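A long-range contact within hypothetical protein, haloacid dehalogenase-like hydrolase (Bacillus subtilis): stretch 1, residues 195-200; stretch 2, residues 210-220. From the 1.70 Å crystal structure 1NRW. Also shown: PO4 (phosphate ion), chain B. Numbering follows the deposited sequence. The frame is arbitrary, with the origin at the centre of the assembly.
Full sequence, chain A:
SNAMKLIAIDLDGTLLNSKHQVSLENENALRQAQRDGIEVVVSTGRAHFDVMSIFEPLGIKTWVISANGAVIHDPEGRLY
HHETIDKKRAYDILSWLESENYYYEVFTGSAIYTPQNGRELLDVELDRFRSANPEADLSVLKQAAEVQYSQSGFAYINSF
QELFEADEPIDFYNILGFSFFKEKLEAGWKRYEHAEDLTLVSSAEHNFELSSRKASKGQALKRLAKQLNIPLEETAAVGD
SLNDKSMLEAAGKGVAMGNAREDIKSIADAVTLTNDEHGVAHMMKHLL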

# COMPACT_ATOMS: atom_id res chain seq x y z
N ALA A 195 -3.78 -18.42 8.61
CA ALA A 195 -2.68 -18.14 9.54
C ALA A 195 -3.07 -16.98 10.46
O ALA A 195 -3.14 -15.83 10.03
CB ALA A 195 -1.41 -17.81 8.77
N GLU A 196 -3.33 -17.30 11.73
CA GLU A 196 -3.75 -16.30 12.69
C GLU A 196 -2.66 -15.33 13.14
O GLU A 196 -2.96 -14.31 13.77
CB GLU A 196 -4.36 -17.00 13.91
CG GLU A 196 -5.39 -18.05 13.53
CD GLU A 196 -6.70 -17.89 14.28
OE1 GLU A 196 -7.31 -16.80 14.18
OE2 GLU A 196 -7.13 -18.85 14.95
N ASP A 197 -1.41 -15.64 12.82
CA ASP A 197 -0.30 -14.77 13.20
C ASP A 197 0.06 -13.81 12.06
O ASP A 197 1.00 -13.04 12.17
CB ASP A 197 0.93 -15.61 13.57
CG ASP A 197 1.41 -16.48 12.42
OD1 ASP A 197 0.57 -17.16 11.79
OD2 ASP A 197 2.63 -16.50 12.15
N LEU A 198 -0.71 -13.87 10.98
CA LEU A 198 -0.44 -13.02 9.82
C LEU A 198 -1.67 -12.31 9.26
O LEU A 198 -2.81 -12.68 9.56
CB LEU A 198 0.16 -13.87 8.69
CG LEU A 198 1.47 -14.60 8.95
CD1 LEU A 198 1.77 -15.55 7.79
CD2 LEU A 198 2.59 -13.59 9.15
N THR A 199 -1.41 -11.28 8.46
CA THR A 199 -2.46 -10.53 7.77
C THR A 199 -2.22 -10.83 6.29
O THR A 199 -1.11 -10.64 5.79
CB THR A 199 -2.35 -9.01 8.01
OG1 THR A 199 -2.70 -8.70 9.37
CG2 THR A 199 -3.28 -8.25 7.08
N LEU A 200 -3.24 -11.32 5.60
CA LEU A 200 -3.13 -11.64 4.18
C LEU A 200 -4.04 -10.74 3.34
O LEU A 200 -5.25 -10.69 3.56
CB LEU A 200 -3.51 -13.11 3.93
CG LEU A 200 -3.71 -13.52 2.46
CD1 LEU A 200 -2.40 -13.42 1.70
CD2 LEU A 200 -4.25 -14.94 2.39
N LEU A 210 1.83 -10.27 2.68
CA LEU A 210 1.79 -10.84 4.01
C LEU A 210 2.52 -9.96 5.01
O LEU A 210 3.69 -9.62 4.81
CB LEU A 210 2.42 -12.23 4.01
CG LEU A 210 1.67 -13.32 3.23
CD1 LEU A 210 2.60 -14.51 2.99
CD2 LEU A 210 0.44 -13.74 4.01
N SER A 211 1.83 -9.57 6.07
CA SER A 211 2.43 -8.76 7.13
C SER A 211 2.00 -9.42 8.44
O SER A 211 1.26 -10.40 8.41
CB SER A 211 1.93 -7.31 7.05
OG SER A 211 0.52 -7.25 7.03
N SER A 212 2.46 -8.89 9.57
CA SER A 212 2.08 -9.49 10.84
C SER A 212 0.59 -9.30 11.12
O SER A 212 -0.05 -8.42 10.53
CB SER A 212 2.91 -8.88 11.97
OG SER A 212 2.78 -9.66 13.15
N ARG A 213 0.05 -10.12 12.01
CA ARG A 213 -1.37 -10.05 12.35
C ARG A 213 -1.85 -8.65 12.71
O ARG A 213 -2.94 -8.25 12.33
CB ARG A 213 -1.68 -11.01 13.51
CG ARG A 213 -3.15 -11.04 13.91
CD ARG A 213 -4.03 -11.43 12.73
NE ARG A 213 -5.45 -11.42 13.06
CZ ARG A 213 -6.03 -12.24 13.94
NH1 ARG A 213 -5.30 -13.15 14.57
NH2 ARG A 213 -7.33 -12.14 14.18
N LYS A 214 -1.03 -7.91 13.46
CA LYS A 214 -1.40 -6.57 13.88
C LYS A 214 -1.03 -5.49 12.87
O LYS A 214 -1.17 -4.30 13.16
CB LYS A 214 -0.78 -6.23 15.23
CG LYS A 214 -1.32 -7.06 16.39
CD LYS A 214 -0.79 -6.54 17.72
CE LYS A 214 -1.27 -7.39 18.88
NZ LYS A 214 -0.77 -8.79 18.78
N ALA A 215 -0.55 -5.90 11.70
CA ALA A 215 -0.19 -4.94 10.67
C ALA A 215 -1.18 -4.99 9.50
O ALA A 215 -1.11 -5.88 8.66
CB ALA A 215 1.23 -5.22 10.16
N SER A 216 -2.10 -4.04 9.47
CA SER A 216 -3.07 -3.93 8.38
C SER A 216 -3.39 -2.44 8.27
O SER A 216 -3.17 -1.69 9.22
CB SER A 216 -4.35 -4.74 8.67
OG SER A 216 -5.14 -4.16 9.69
N LYS A 217 -3.88 -2.00 7.12
CA LYS A 217 -4.17 -0.58 6.98
C LYS A 217 -5.22 -0.14 8.00
O LYS A 217 -5.13 0.96 8.54
CB LYS A 217 -4.64 -0.26 5.55
CG LYS A 217 -3.52 -0.39 4.52
CD LYS A 217 -3.93 0.17 3.16
CE LYS A 217 -2.81 0.02 2.14
NZ LYS A 217 -3.18 0.65 0.84
N GLY A 218 -6.19 -1.01 8.26
CA GLY A 218 -7.23 -0.68 9.22
C GLY A 218 -6.72 -0.58 10.65
O GLY A 218 -7.09 0.33 11.38
N GLN A 219 -5.87 -1.51 11.06
CA GLN A 219 -5.33 -1.47 12.42
C GLN A 219 -4.40 -0.28 12.63
O GLN A 219 -4.36 0.30 13.71
CB GLN A 219 -4.59 -2.78 12.74
CG GLN A 219 -5.53 -3.97 12.89
CD GLN A 219 -4.78 -5.27 13.09
OE1 GLN A 219 -4.36 -5.92 12.13
NE2 GLN A 219 -4.60 -5.64 14.35
N ALA A 220 -3.64 0.08 11.59
CA ALA A 220 -2.73 1.21 11.67
C ALA A 220 -3.55 2.49 11.81
O ALA A 220 -3.16 3.41 12.54
CB ALA A 220 -1.84 1.28 10.43
P PO4 B . -1.23 0.53 -2.52
O1 PO4 B . -2.60 0.89 -2.90
O2 PO4 B . -1.23 0.03 -1.12
O3 PO4 B . -0.73 -0.53 -3.43
O4 PO4 B . -0.36 1.73 -2.61
O HOH W 1 -0.39 -8.23 4.80

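Strands 198-200 and 210-212 run antiparallel, and T199 and S211 form the hydrogen-bonded pair at their centre. T199 N donates to S211 O (2.8 Å) and S211 N to T199 O (3.1 Å), both nearly straight, so each residue's amide and carbonyl are paired with the other's. T199 O has capacity for more: water 1 donates to it (2.7 Å) and also to S211 OG (2.6 Å). S211 OG in turn donates to A215 O (2.7 Å), a small hydroxyl serving as both acceptor and donor in a buried position.

T199 and S211 share one face of the sheet. There T199 OG1 donates to S212 O (2.9 Å), the same carbonyl that accepts from A215 N (2.8 Å) to close the type I turn S212-A215. The compact, branched threonine thus ties the strand to the turn, while its CG2 lies against S216 CB (4.0 Å). On the other face, L200 CD1 meets L210 CD2 at 3.7 Å, an apolar contact that asks for no polar partner.

Beyond the strands, R213 N donates to D197 O (3.1 Å). The long R213 side chain reaches farther, its NH1 donating to E196 O (2.7 Å); E196 OE1, 4.2 Å from R213 NH1 and well out of the guanidinium plane, adds only charge attraction.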